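Local coordinates for protein transketolase (Campylobacter jejuni, PDB 3L84) that belongs to the transketolase family of thiamine diphosphate-dependent enzymes, built from two cofactor-binding-type domains and a smaller C-terminal domain, at residues T470-D475 / G534-L539; L338-S343 / F495-Q500; T529-G534 / N555-P560. All coordinates share one frame; numbering follows the deposited sequence.

Interaction 1: residues T470-D475 / G534-L539; sequences TFRPAD and GSEVWL
Arg472 and Glu536 meet through a forked salt bridge in which NH1 and NH2 of Arg472 both close on a single oxygen, Glu536 OE1. The arginine gets there with CG anti to the backbone N (chi1 -175°) and a chain extended as far as NE, while the glutamate chain bends at chi2. Guanidinium and carboxylate are nearly coplanar, 27° apart, and OE1 lies in the guanidinium plane. The NH2 bond, Arg472 NH2 to Glu536 OE1 at 3.0 Å, uses the syn lone pair; NH1 meets the same oxygen nearly along its C-O axis. The other carboxylate oxygen is taken by Ser535, whose OG donates to Glu536 OE2 at 2.6 Å. Over one face of the guanidinium lie Gly534 CA and Ser535 N, both offset toward its rim.

Behind this bridge the backbones come close. Gly534 N makes a weak bond to Arg472 O, and Gly534 CA directs a C-H at Pro473 O, 3.5 Å away. Gly534, with its positive phi, brings its CA to 4.0 Å from Arg472 CG. Ala474 CB rests on Gly534 O and touches Val537 CG2 at 3.8 Å.

Arg472 NH1 also binds Ser533 OG, NE pairs with Asp442, and Glu536 OE1 accepts from Ala586 N. With two carboxylates about it, the buried guanidinium probably stays charged, an electrostatic tie between the pyrimidine-binding and C-terminal domains.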
ATOM      1  N   THR A 470       8.428  -6.425  15.420  1.00  7.61           N
ATOM      2  CA  THR A 470       8.380  -7.306  14.265  1.00  7.63           C
ATOM      3  C   THR A 470       9.020  -8.619  14.715  1.00  7.61           C
ATOM      4  O   THR A 470      10.254  -8.733  14.776  1.00  9.22           O
ATOM      5  CB  THR A 470       9.105  -6.728  13.055  1.00  8.18           C
ATOM      6  OG1 THR A 470       8.562  -5.410  12.801  1.00  9.30           O
ATOM      7  CG2 THR A 470       8.918  -7.574  11.791  1.00 10.17           C
ATOM      8  N   PHE A 471       8.211  -9.620  15.013  1.00  6.00           N
ATOM      9  CA  PHE A 471       8.706 -10.918  15.471  1.00  6.49           C
ATOM     10  C   PHE A 471       8.889 -11.865  14.312  1.00  5.46           C
ATOM     11  O   PHE A 471       7.984 -12.013  13.487  1.00  7.26           O
ATOM     12  CB  PHE A 471       7.747 -11.549  16.456  1.00  7.03           C
ATOM     13  CG  PHE A 471       7.638 -10.827  17.752  1.00  6.12           C
ATOM     14  CD1 PHE A 471       8.633 -10.931  18.697  1.00  6.73           C
ATOM     15  CD2 PHE A 471       6.550 -10.020  18.021  1.00  6.70           C
ATOM     16  CE1 PHE A 471       8.513 -10.295  19.926  1.00  6.37           C
ATOM     17  CE2 PHE A 471       6.454  -9.384  19.253  1.00  7.37           C
ATOM     18  CZ  PHE A 471       7.443  -9.538  20.168  1.00  7.71           C
ATOM     19  N   ARG A 472      10.038 -12.521  14.221  1.00  5.87           N
ATOM     20  CA  ARG A 472      10.301 -13.525  13.178  1.00  5.93           C
ATOM     21  C   ARG A 472      10.813 -14.789  13.890  1.00  5.98           C
ATOM     22  O   ARG A 472      12.019 -15.050  13.948  1.00  6.83           O
ATOM     23  CB  ARG A 472      11.244 -13.000  12.130  1.00  5.77           C
ATOM     24  CG  ARG A 472      11.465 -13.898  10.975  1.00  6.15           C
ATOM     25  CD  ARG A 472      12.192 -13.217   9.794  1.00  7.16           C
ATOM     26  NE  ARG A 472      12.330 -14.122   8.638  1.00  7.53           N
ATOM     27  CZ  ARG A 472      13.434 -14.718   8.226  1.00  7.75           C
ATOM     28  NH1 ARG A 472      14.612 -14.486   8.762  1.00  9.01           N
ATOM     29  NH2 ARG A 472      13.336 -15.521   7.186  1.00  9.00           N
ATOM     30  N   PRO A 473       9.898 -15.590  14.452  1.00  5.53           N
ATOM     31  CA  PRO A 473      10.314 -16.693  15.317  1.00  6.04           C
ATOM     32  C   PRO A 473      10.964 -17.814  14.529  1.00  6.30           C
ATOM     33  O   PRO A 473      10.567 -18.110  13.398  1.00  6.46           O
ATOM     34  CB  PRO A 473       9.004 -17.158  15.954  1.00  6.87           C
ATOM     35  CG  PRO A 473       7.962 -16.737  15.001  1.00  6.00           C
ATOM     36  CD  PRO A 473       8.427 -15.408  14.457  1.00  5.17           C
ATOM     37  N   ALA A 474      11.977 -18.439  15.120  1.00  5.60           N
ATOM     38  CA  ALA A 474      12.657 -19.551  14.499  1.00  6.26           C
ATOM     39  C   ALA A 474      11.994 -20.882  14.790  1.00  7.26           C
ATOM     40  O   ALA A 474      12.254 -21.864  14.065  1.00  9.26           O
ATOM     41  CB  ALA A 474      14.094 -19.594  14.949  1.00  7.38           C
ATOM     42  N   ASP A 475      11.110 -20.946  15.762  1.00  6.59           N
ATOM     43  CA  ASP A 475      10.431 -22.215  16.102  1.00  7.27           C
ATOM     44  C   ASP A 475       9.181 -21.890  16.876  1.00  6.45           C
ATOM     45  O   ASP A 475       8.885 -20.723  17.127  1.00  6.65           O
ATOM     46  CB  ASP A 475      11.368 -23.222  16.832  1.00  7.39           C
ATOM     47  CG  ASP A 475      11.715 -22.859  18.255  1.00 11.13           C
ATOM     48  OD1 ASP A 475      11.231 -21.848  18.801  1.00 10.83           O
ATOM     49  OD2 ASP A 475      12.460 -23.674  18.878  1.00 11.62           O
ATOM     50  N   GLY A 534      14.423 -16.327  12.411  1.00  8.96           N
ATOM     51  CA  GLY A 534      13.534 -17.186  11.697  1.00  8.74           C
ATOM     52  C   GLY A 534      14.199 -18.376  11.068  1.00  8.66           C
ATOM     53  O   GLY A 534      15.003 -19.077  11.718  1.00  8.67           O
ATOM     54  N   SER A 535      13.872 -18.613   9.814  1.00  8.43           N
ATOM     55  CA  SER A 535      14.341 -19.756   9.055  1.00  8.15           C
ATOM     56  C   SER A 535      15.839 -19.836   8.874  1.00  8.52           C
ATOM     57  O   SER A 535      16.315 -20.890   8.458  1.00 10.97           O
ATOM     58  CB  SER A 535      13.655 -19.824   7.694  1.00  8.14           C
ATOM     59  OG  SER A 535      13.818 -18.582   6.996  1.00  8.88           O
ATOM     60  N   GLU A 536      16.594 -18.784   9.169  1.00  7.47           N
ATOM     61  CA  GLU A 536      18.064 -18.848   8.999  1.00  7.85           C
ATOM     62  C   GLU A 536      18.831 -19.246  10.239  1.00  7.68           C
ATOM     63  O   GLU A 536      20.047 -19.416  10.184  1.00  8.56           O
ATOM     64  CB  GLU A 536      18.570 -17.505   8.425  1.00  9.35           C
ATOM     65  CG  GLU A 536      18.291 -17.378   6.951  1.00  9.27           C
ATOM     66  CD  GLU A 536      16.817 -17.318   6.628  1.00 10.01           C
ATOM     67  OE1 GLU A 536      16.201 -16.266   6.942  1.00  9.66           O
ATOM     68  OE2 GLU A 536      16.261 -18.299   6.076  1.00 10.15           O
ATOM     69  N   VAL A 537      18.153 -19.429  11.365  1.00  8.64           N
ATOM     70  CA  VAL A 537      18.875 -19.754  12.603  1.00  9.74           C
ATOM     71  C   VAL A 537      19.534 -21.126  12.524  1.00 10.03           C
ATOM     72  O   VAL A 537      20.677 -21.313  12.909  1.00  9.07           O
ATOM     73  CB  VAL A 537      17.939 -19.637  13.852  1.00  9.87           C
ATOM     74  CG1 VAL A 537      18.648 -20.151  15.128  1.00 10.25           C
ATOM     75  CG2 VAL A 537      17.518 -18.204  14.054  1.00 10.48           C
ATOM     76  N   TRP A 538      18.825 -22.103  11.989  1.00  9.56           N
ATOM     77  CA  TRP A 538      19.368 -23.439  11.902  1.00 10.99           C
ATOM     78  C   TRP A 538      20.603 -23.469  10.996  1.00  9.84           C
ATOM     79  O   TRP A 538      21.601 -24.134  11.301  1.00 10.26           O
ATOM     80  CB  TRP A 538      18.273 -24.368  11.362  1.00 12.98           C
ATOM     81  CG  TRP A 538      18.638 -25.764  11.507  1.00 17.59           C
ATOM     82  CD1 TRP A 538      18.959 -26.632  10.506  1.00 22.20           C
ATOM     83  CD2 TRP A 538      18.731 -26.502  12.743  1.00 22.99           C
ATOM     84  NE1 TRP A 538      19.246 -27.873  11.040  1.00 22.97           N
ATOM     85  CE2 TRP A 538      19.108 -27.815  12.408  1.00 24.63           C
ATOM     86  CE3 TRP A 538      18.534 -26.171  14.097  1.00 25.81           C
ATOM     87  CZ2 TRP A 538      19.286 -28.806  13.382  1.00 25.20           C
ATOM     88  CZ3 TRP A 538      18.698 -27.146  15.060  1.00 27.94           C
ATOM     89  CH2 TRP A 538      19.078 -28.449  14.699  1.00 26.75           C
ATOM     90  N   LEU A 539      20.564 -22.725   9.888  1.00  9.48           N
ATOM     91  CA  LEU A 539      21.737 -22.627   9.010  1.00  9.28           C
ATOM     92  C   LEU A 539      22.943 -22.127   9.803  1.00  9.67           C
ATOM     93  O   LEU A 539      24.074 -22.607   9.616  1.00 10.37           O
ATOM     94  CB  LEU A 539      21.413 -21.681   7.821  1.00 10.05           C
ATOM     95  CG  LEU A 539      22.605 -21.272   6.980  1.00  9.57           C
ATOM     96  CD1 LEU A 539      23.258 -22.426   6.254  1.00 10.19           C
ATOM     97  CD2 LEU A 539      22.152 -20.213   5.958  1.00 10.64           C
TER

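Interaction 2: residues L338-S343 / F495-Q500; sequences LATRDS and FVLSRQ
The segment 338-343 enters its helix where it faces the chain leaving strand 493-496, the touching parts running 131° apart, with Thr340 opposite Leu497 and Ala339 opposite Gln500. Arg341 N donates to Ser498 O at 3.2 Å.

Thr340 and Ser498 exchange bonds between backbone and side chain: Ser498 N gives a nearly straight bond to Thr340 OG1 (2.8 Å), and Thr340 N donates to Ser498 OG at 3.1 Å. Both hydroxyls sit between their own backbone N and carbonyl carbon (chi1 53° and 72°), which turns each to the other's amide. Ser498 OG is fixed further by donating to Gln500 O, while Thr340 OG1 donates to a water that binds Val496 O. Beside this pair Leu497 CD2 packs on Thr340 O at 3.7 Å, and Ala339 CB rests against Gln500 O at 3.3 Å.

Arg341 and Arg499 lie side by side, pointing the same way. The Arg341 chain passes over Ser498 O, with CG 3.2 Å from that oxygen, and its NE makes a weak bond to Arg499 O; Arg499 CG covers one guanidinium face near the rim. Arg341 NH2 and Arg499 NE, like charges, are 4.4 Å apart; Arg341 NH1 is bound by Ser368 O.

Helix 340-354 thus begins at the C-terminal end of a strand of the parallel sheet, within the alpha/beta fold of the pyrimidine-binding domain.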
ATOM      1  N   LEU A 338       8.439 -27.628  12.877  1.00  8.63           N
ATOM      2  CA  LEU A 338       7.176 -27.145  12.310  1.00  9.50           C
ATOM      3  C   LEU A 338       7.440 -25.884  11.493  1.00  8.30           C
ATOM      4  O   LEU A 338       8.437 -25.190  11.678  1.00  9.33           O
ATOM      5  CB  LEU A 338       6.151 -26.824  13.408  1.00 10.56           C
ATOM      6  CG  LEU A 338       6.655 -26.063  14.631  1.00 13.36           C
ATOM      7  CD1 LEU A 338       6.795 -24.567  14.315  1.00 14.84           C
ATOM      8  CD2 LEU A 338       5.741 -26.326  15.847  1.00 15.68           C
ATOM      9  N   ALA A 339       6.545 -25.613  10.559  1.00  7.10           N
ATOM     10  CA  ALA A 339       6.504 -24.305   9.954  1.00  6.23           C
ATOM     11  C   ALA A 339       5.905 -23.332  10.972  1.00  6.44           C
ATOM     12  O   ALA A 339       4.909 -23.659  11.637  1.00  6.91           O
ATOM     13  CB  ALA A 339       5.607 -24.351   8.728  1.00  7.71           C
ATOM     14  N   THR A 340       6.437 -22.109  11.072  1.00  5.37           N
ATOM     15  CA  THR A 340       5.899 -21.201  12.089  1.00  6.21           C
ATOM     16  C   THR A 340       4.509 -20.685  11.698  1.00  5.99           C
ATOM     17  O   THR A 340       3.783 -20.250  12.573  1.00  6.63           O
ATOM     18  CB  THR A 340       6.881 -20.110  12.441  1.00  6.25           C
ATOM     19  OG1 THR A 340       7.320 -19.444  11.262  1.00  6.19           O
ATOM     20  CG2 THR A 340       8.063 -20.683  13.258  1.00  7.53           C
ATOM     21  N   ARG A 341       4.048 -20.804  10.455  1.00  5.83           N
ATOM     22  CA  ARG A 341       2.631 -20.528  10.196  1.00  6.01           C
ATOM     23  C   ARG A 341       1.749 -21.506  10.995  1.00  6.47           C
ATOM     24  O   ARG A 341       0.648 -21.142  11.416  1.00  7.19           O
ATOM     25  CB  ARG A 341       2.268 -20.582   8.708  1.00  5.54           C
ATOM     26  CG  ARG A 341       2.432 -21.909   8.014  1.00  5.69           C
ATOM     27  CD  ARG A 341       1.918 -21.818   6.608  1.00  6.98           C
ATOM     28  NE  ARG A 341       2.240 -23.003   5.809  1.00  9.11           N
ATOM     29  CZ  ARG A 341       1.636 -23.362   4.680  1.00  9.73           C
ATOM     30  NH1 ARG A 341       0.559 -22.743   4.231  1.00  8.59           N
ATOM     31  NH2 ARG A 341       2.108 -24.422   4.016  1.00 11.37           N
ATOM     32  N   ASP A 342       2.190 -22.750  11.147  1.00  6.16           N
ATOM     33  CA  ASP A 342       1.444 -23.792  11.827  1.00  6.75           C
ATOM     34  C   ASP A 342       1.495 -23.648  13.336  1.00  6.52           C
ATOM     35  O   ASP A 342       0.451 -23.757  13.996  1.00  7.88           O
ATOM     36  CB  ASP A 342       1.948 -25.177  11.399  1.00  7.38           C
ATOM     37  CG  ASP A 342       1.642 -25.500   9.967  1.00  9.18           C
ATOM     38  OD1 ASP A 342       0.623 -25.032   9.431  1.00 13.29           O
ATOM     39  OD2 ASP A 342       2.403 -26.280   9.351  1.00 15.06           O
ATOM     40  N   SER A 343       2.666 -23.394  13.932  1.00  5.87           N
ATOM     41  CA  SER A 343       2.690 -23.074  15.349  1.00  6.62           C
ATOM     42  C   SER A 343       1.815 -21.863  15.611  1.00  6.92           C
ATOM     43  O   SER A 343       1.048 -21.836  16.576  1.00  5.89           O
ATOM     44  CB  SER A 343       4.107 -22.845  15.870  1.00  6.17           C
ATOM     45  OG  SER A 343       4.797 -21.855  15.124  1.00  6.58           O
ATOM     46  N   PHE A 495       3.861 -10.692  13.196  1.00  6.31           N
ATOM     47  CA  PHE A 495       4.420 -12.029  13.260  1.00  6.77           C
ATOM     48  C   PHE A 495       4.764 -12.448  11.837  1.00  6.41           C
ATOM     49  O   PHE A 495       3.888 -12.561  10.975  1.00  7.10           O
ATOM     50  CB  PHE A 495       3.410 -12.975  13.903  1.00  6.44           C
ATOM     51  CG  PHE A 495       3.128 -12.640  15.333  1.00  7.30           C
ATOM     52  CD1 PHE A 495       3.841 -13.230  16.367  1.00  7.90           C
ATOM     53  CD2 PHE A 495       2.221 -11.692  15.647  1.00  7.02           C
ATOM     54  CE1 PHE A 495       3.551 -12.892  17.700  1.00  9.08           C
ATOM     55  CE2 PHE A 495       1.962 -11.355  16.951  1.00  8.26           C
ATOM     56  CZ  PHE A 495       2.631 -11.950  17.967  1.00  9.05           C
ATOM     57  N   VAL A 496       6.055 -12.679  11.605  1.00  5.41           N
ATOM     58  CA  VAL A 496       6.599 -12.999  10.290  1.00  5.76           C
ATOM     59  C   VAL A 496       6.957 -14.490  10.299  1.00  4.89           C
ATOM     60  O   VAL A 496       7.843 -14.916  11.057  1.00  6.00           O
ATOM     61  CB  VAL A 496       7.784 -12.104   9.987  1.00  5.48           C
ATOM     62  CG1 VAL A 496       8.509 -12.507   8.662  1.00  7.08           C
ATOM     63  CG2 VAL A 496       7.405 -10.621   9.958  1.00  6.74           C
ATOM     64  N   LEU A 497       6.194 -15.256   9.525  1.00  5.30           N
ATOM     65  CA  LEU A 497       6.070 -16.688   9.711  1.00  5.09           C
ATOM     66  C   LEU A 497       6.389 -17.448   8.415  1.00  5.52           C
ATOM     67  O   LEU A 497       6.085 -16.982   7.312  1.00  5.09           O
ATOM     68  CB  LEU A 497       4.649 -17.001  10.174  1.00  5.40           C
ATOM     69  CG  LEU A 497       4.225 -16.258  11.449  1.00  5.82           C
ATOM     70  CD1 LEU A 497       2.715 -16.284  11.581  1.00  5.70           C
ATOM     71  CD2 LEU A 497       4.943 -16.766  12.670  1.00  6.75           C
ATOM     72  N   SER A 498       6.954 -18.653   8.551  1.00  5.45           N
ATOM     73  CA  SER A 498       7.367 -19.441   7.403  1.00  4.97           C
ATOM     74  C   SER A 498       6.279 -20.298   6.816  1.00  6.61           C
ATOM     75  O   SER A 498       5.383 -20.777   7.548  1.00  7.23           O
ATOM     76  CB  SER A 498       8.552 -20.335   7.769  1.00  5.04           C
ATOM     77  OG  SER A 498       8.148 -21.409   8.616  1.00  6.54           O
ATOM     78  N   ARG A 499       6.338 -20.489   5.496  1.00  6.70           N
ATOM     79  CA  ARG A 499       5.539 -21.501   4.793  1.00  7.77           C
ATOM     80  C   ARG A 499       6.074 -22.887   5.143  1.00  7.57           C
ATOM     81  O   ARG A 499       5.339 -23.851   5.326  1.00  7.41           O
ATOM     82  CB  ARG A 499       5.637 -21.263   3.264  1.00  9.99           C
ATOM     83  CG  ARG A 499       4.743 -22.162   2.463  1.00 12.75           C
ATOM     84  CD  ARG A 499       5.032 -22.148   0.977  1.00 16.52           C
ATOM     85  NE  ARG A 499       3.995 -22.959   0.311  1.00 18.40           N
ATOM     86  CZ  ARG A 499       4.137 -23.633  -0.827  1.00 22.76           C
ATOM     87  NH1 ARG A 499       3.102 -24.331  -1.301  1.00 23.39           N
ATOM     88  NH2 ARG A 499       5.294 -23.638  -1.493  1.00 22.91           N
ATOM     89  N   GLN A 500       7.399 -23.010   5.080  1.00  7.63           N
ATOM     90  CA  GLN A 500       8.106 -24.276   5.114  1.00  7.32           C
ATOM     91  C   GLN A 500       8.489 -24.683   6.541  1.00  7.19           C
ATOM     92  O   GLN A 500       8.623 -23.853   7.437  1.00  7.46           O
ATOM     93  CB  GLN A 500       9.375 -24.240   4.243  1.00  8.25           C
ATOM     94  CG  GLN A 500      10.590 -23.483   4.842  1.00  7.51           C
ATOM     95  CD  GLN A 500      10.550 -21.980   4.707  1.00  7.95           C
ATOM     96  OE1 GLN A 500       9.491 -21.394   4.405  1.00  7.51           O
ATOM     97  NE2 GLN A 500      11.667 -21.334   5.029  1.00  7.15           N
TER
HETATM   98  O   HOH W   1       9.149 -17.381  11.266  1.00  6.53           O

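Interaction 3: residues T529-G534 / N555-P560; sequences TLLASG and NVVSMP
Strands 529-532 and 555-558 run parallel, 4.6 Å apart at closest approach and 15° from aligned, as the paired strands of a beta-alpha-beta unit whose crossover is helix 537-549. Leu530 and Ala532 each use both N and O in the pairing: Leu530 N binds Asn555 O and Leu530 O receives Val557 N, then Ala532 N binds Val557 O and Ala532 O receives Met559 N. The last bond, 2.8 Å from Met559 N to Ala532 O, carries the pairing one residue past strand 555-558.

Thr529, Leu531, Asn555 and Val557 project from one face of the sheet. Val557 sits between its diagonal and direct neighbours, CG2 against Thr529 CG2 at 3.6 Å and CG1 against Leu531 CD1 at 4.0 Å. With CG1 anti to the backbone N (chi1 170°) and CG2 beside it, one methyl is directed at Leu531 and the other at Thr529. Farther along, Leu531 CD2 lies 4.1 Å from SE of Met559, a selenomethionine whose bend at chi3 brings CE to 4.2 Å from the same methyl. Near the start of the pair, Thr529 OG1 lies 3.4 Å from Asn555 CB; their polar ends turn elsewhere, OG1 to Lys578 O and the Asn555 amide to Ser523 N and Leu576 O.

Leu530, Ala532, Val556 and Ser558 occupy the other face, where helix 537-549 packs on Ala532 and Val556. Ser558 OG bonds to Glu478 of the pyrimidine-binding domain, and a water links Ser558, the last residue of its strand, to the loop residue Gly534, donating to Ser558 OG at 2.8 Å and accepting from Gly534 N.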
ATOM      1  N   THR A 529      30.503 -14.406  15.604  1.00  8.29           N
ATOM      2  CA  THR A 529      29.138 -14.537  16.082  1.00  8.56           C
ATOM      3  C   THR A 529      28.242 -14.581  14.873  1.00  9.20           C
ATOM      4  O   THR A 529      28.328 -13.683  14.032  1.00  9.79           O
ATOM      5  CB  THR A 529      28.729 -13.397  17.041  1.00  9.01           C
ATOM      6  OG1 THR A 529      29.570 -13.430  18.207  1.00  9.57           O
ATOM      7  CG2 THR A 529      27.275 -13.526  17.476  1.00  9.95           C
ATOM      8  N   LEU A 530      27.412 -15.619  14.761  1.00  9.16           N
ATOM      9  CA  LEU A 530      26.436 -15.735  13.668  1.00  9.14           C
ATOM     10  C   LEU A 530      25.094 -15.360  14.243  1.00 10.23           C
ATOM     11  O   LEU A 530      24.662 -15.981  15.226  1.00 10.72           O
ATOM     12  CB  LEU A 530      26.421 -17.163  13.127  1.00  9.37           C
ATOM     13  CG  LEU A 530      27.707 -17.641  12.405  1.00 11.46           C
ATOM     14  CD1 LEU A 530      28.901 -17.928  13.293  1.00 16.03           C
ATOM     15  CD2 LEU A 530      27.355 -18.900  11.622  1.00 13.32           C
ATOM     16  N   LEU A 531      24.490 -14.334  13.702  1.00  9.82           N
ATOM     17  CA  LEU A 531      23.233 -13.762  14.164  1.00 10.08           C
ATOM     18  C   LEU A 531      22.187 -13.985  13.081  1.00 10.82           C
ATOM     19  O   LEU A 531      22.436 -13.617  11.916  1.00 10.88           O
ATOM     20  CB  LEU A 531      23.421 -12.259  14.434  1.00 11.12           C
ATOM     21  CG  LEU A 531      22.212 -11.501  14.930  1.00 11.76           C
ATOM     22  CD1 LEU A 531      22.606 -10.354  15.852  1.00 15.93           C
ATOM     23  CD2 LEU A 531      21.389 -11.012  13.778  1.00 14.26           C
ATOM     24  N   ALA A 532      21.026 -14.526  13.439  1.00  9.82           N
ATOM     25  CA  ALA A 532      20.008 -14.771  12.446  1.00  9.73           C
ATOM     26  C   ALA A 532      18.657 -14.691  13.099  1.00  9.81           C
ATOM     27  O   ALA A 532      18.539 -14.746  14.325  1.00 10.61           O
ATOM     28  CB  ALA A 532      20.191 -16.142  11.802  1.00 11.03           C
ATOM     29  N   SER A 533      17.636 -14.644  12.257  1.00 10.31           N
ATOM     30  CA  SER A 533      16.263 -14.776  12.701  1.00  9.97           C
ATOM     31  C   SER A 533      15.552 -15.871  11.898  1.00 10.24           C
ATOM     32  O   SER A 533      15.974 -16.273  10.804  1.00  9.39           O
ATOM     33  CB  SER A 533      15.496 -13.463  12.536  1.00 10.90           C
ATOM     34  OG  SER A 533      15.351 -13.120  11.178  1.00 12.43           O
ATOM     35  N   GLY A 534      14.423 -16.327  12.411  1.00  8.96           N
ATOM     36  CA  GLY A 534      13.534 -17.186  11.697  1.00  8.74           C
ATOM     37  C   GLY A 534      14.199 -18.376  11.068  1.00  8.66           C
ATOM     38  O   GLY A 534      15.003 -19.077  11.718  1.00  8.67           O
ATOM     39  N   ASN A 555      29.923 -17.894  18.635  1.00 10.19           N
ATOM     40  CA  ASN A 555      28.604 -17.653  19.221  1.00  9.81           C
ATOM     41  C   ASN A 555      27.541 -17.789  18.143  1.00  9.33           C
ATOM     42  O   ASN A 555      27.795 -17.490  16.990  1.00  9.47           O
ATOM     43  CB  ASN A 555      28.507 -16.242  19.837  1.00  9.82           C
ATOM     44  CG  ASN A 555      29.200 -16.111  21.184  1.00 10.64           C
ATOM     45  OD1 ASN A 555      29.811 -17.060  21.714  1.00 10.04           O
ATOM     46  ND2 ASN A 555      29.058 -14.918  21.778  1.00 11.94           N
ATOM     47  N   VAL A 556      26.330 -18.199  18.535  1.00  8.57           N
ATOM     48  CA  VAL A 556      25.166 -18.144  17.660  1.00  8.09           C
ATOM     49  C   VAL A 556      24.067 -17.429  18.430  1.00  8.88           C
ATOM     50  O   VAL A 556      23.730 -17.808  19.558  1.00  8.55           O
ATOM     51  CB  VAL A 556      24.680 -19.528  17.225  1.00  9.53           C
ATOM     52  CG1 VAL A 556      23.448 -19.393  16.340  1.00 10.73           C
ATOM     53  CG2 VAL A 556      25.793 -20.303  16.470  1.00 10.20           C
ATOM     54  N   VAL A 557      23.547 -16.398  17.799  1.00  8.45           N
ATOM     55  CA  VAL A 557      22.498 -15.561  18.319  1.00  8.43           C
ATOM     56  C   VAL A 557      21.246 -15.707  17.487  1.00  8.85           C
ATOM     57  O   VAL A 557      21.295 -15.586  16.255  1.00  9.53           O
ATOM     58  CB  VAL A 557      22.951 -14.080  18.284  1.00  9.24           C
ATOM     59  CG1 VAL A 557      21.770 -13.117  18.602  1.00 11.01           C
ATOM     60  CG2 VAL A 557      24.130 -13.822  19.238  1.00 10.28           C
ATOM     61  N   SER A 558      20.137 -15.983  18.170  1.00  8.80           N
ATOM     62  CA  SER A 558      18.819 -15.901  17.558  1.00  8.64           C
ATOM     63  C   SER A 558      18.209 -14.536  17.865  1.00  8.83           C
ATOM     64  O   SER A 558      18.225 -14.098  19.028  1.00  9.15           O
ATOM     65  CB  SER A 558      17.910 -17.017  18.054  1.00  9.27           C
ATOM     66  OG  SER A 558      16.622 -16.908  17.420  1.00  9.75           O
HETATM   67  N   MSE A 559      17.732 -13.853  16.839  1.00  9.11           N
HETATM   68  CA  MSE A 559      17.159 -12.524  16.977  1.00  9.20           C
HETATM   69  C   MSE A 559      15.722 -12.519  16.470  1.00  9.30           C
HETATM   70  O   MSE A 559      15.418 -12.001  15.374  1.00 10.38           O
HETATM   71  CB  MSE A 559      18.003 -11.500  16.217  1.00 10.32           C
HETATM   72  CG  MSE A 559      17.590 -10.033  16.478  1.00 10.51           C
HETATM   73 SE   MSE A 559      18.406  -8.743  15.332  0.60 15.49          SE
HETATM   74  CE  MSE A 559      17.563  -9.359  13.707  1.00 15.17           C
ATOM     75  N   PRO A 560      14.792 -13.017  17.277  1.00  9.54           N
ATOM     76  CA  PRO A 560      13.399 -12.980  16.889  1.00 10.27           C
ATOM     77  C   PRO A 560      12.827 -11.581  16.799  1.00  9.64           C
ATOM     78  O   PRO A 560      11.809 -11.416  16.135  1.00 10.35           O
ATOM     79  CB  PRO A 560      12.721 -13.829  17.978  1.00 11.00           C
ATOM     80  CG  PRO A 560      13.648 -13.763  19.139  1.00 10.11           C
ATOM     81  CD  PRO A 560      15.009 -13.792  18.520  1.00  9.68           C
TER
HETATM   82  O   HOH W   2      14.740 -15.916  15.528  1.00  8.37           O

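Interaction 1 stands between the other two and touches both. Toward interaction 2, 9 Å away between centres, the adjoining strands 469-471 and 493-496 of one parallel sheet are joined by a probable hydrogen bond from Val496 N to Phe471 O at 2.8 Å, and Pro473 O packs on Thr340 CG2. Toward interaction 3, centred about 8 Å off, Gly534 is shared; Arg472 N probably bonds to Pro560 O at 2.8 Å, and Val537 CG2 packs on Ala532 O and Ser558 OG. Interactions 2 and 3, in different domains, approach no nearer than about 6 Å between nearest atoms; of the three, interaction 1 is the one whose two segments come from different domains.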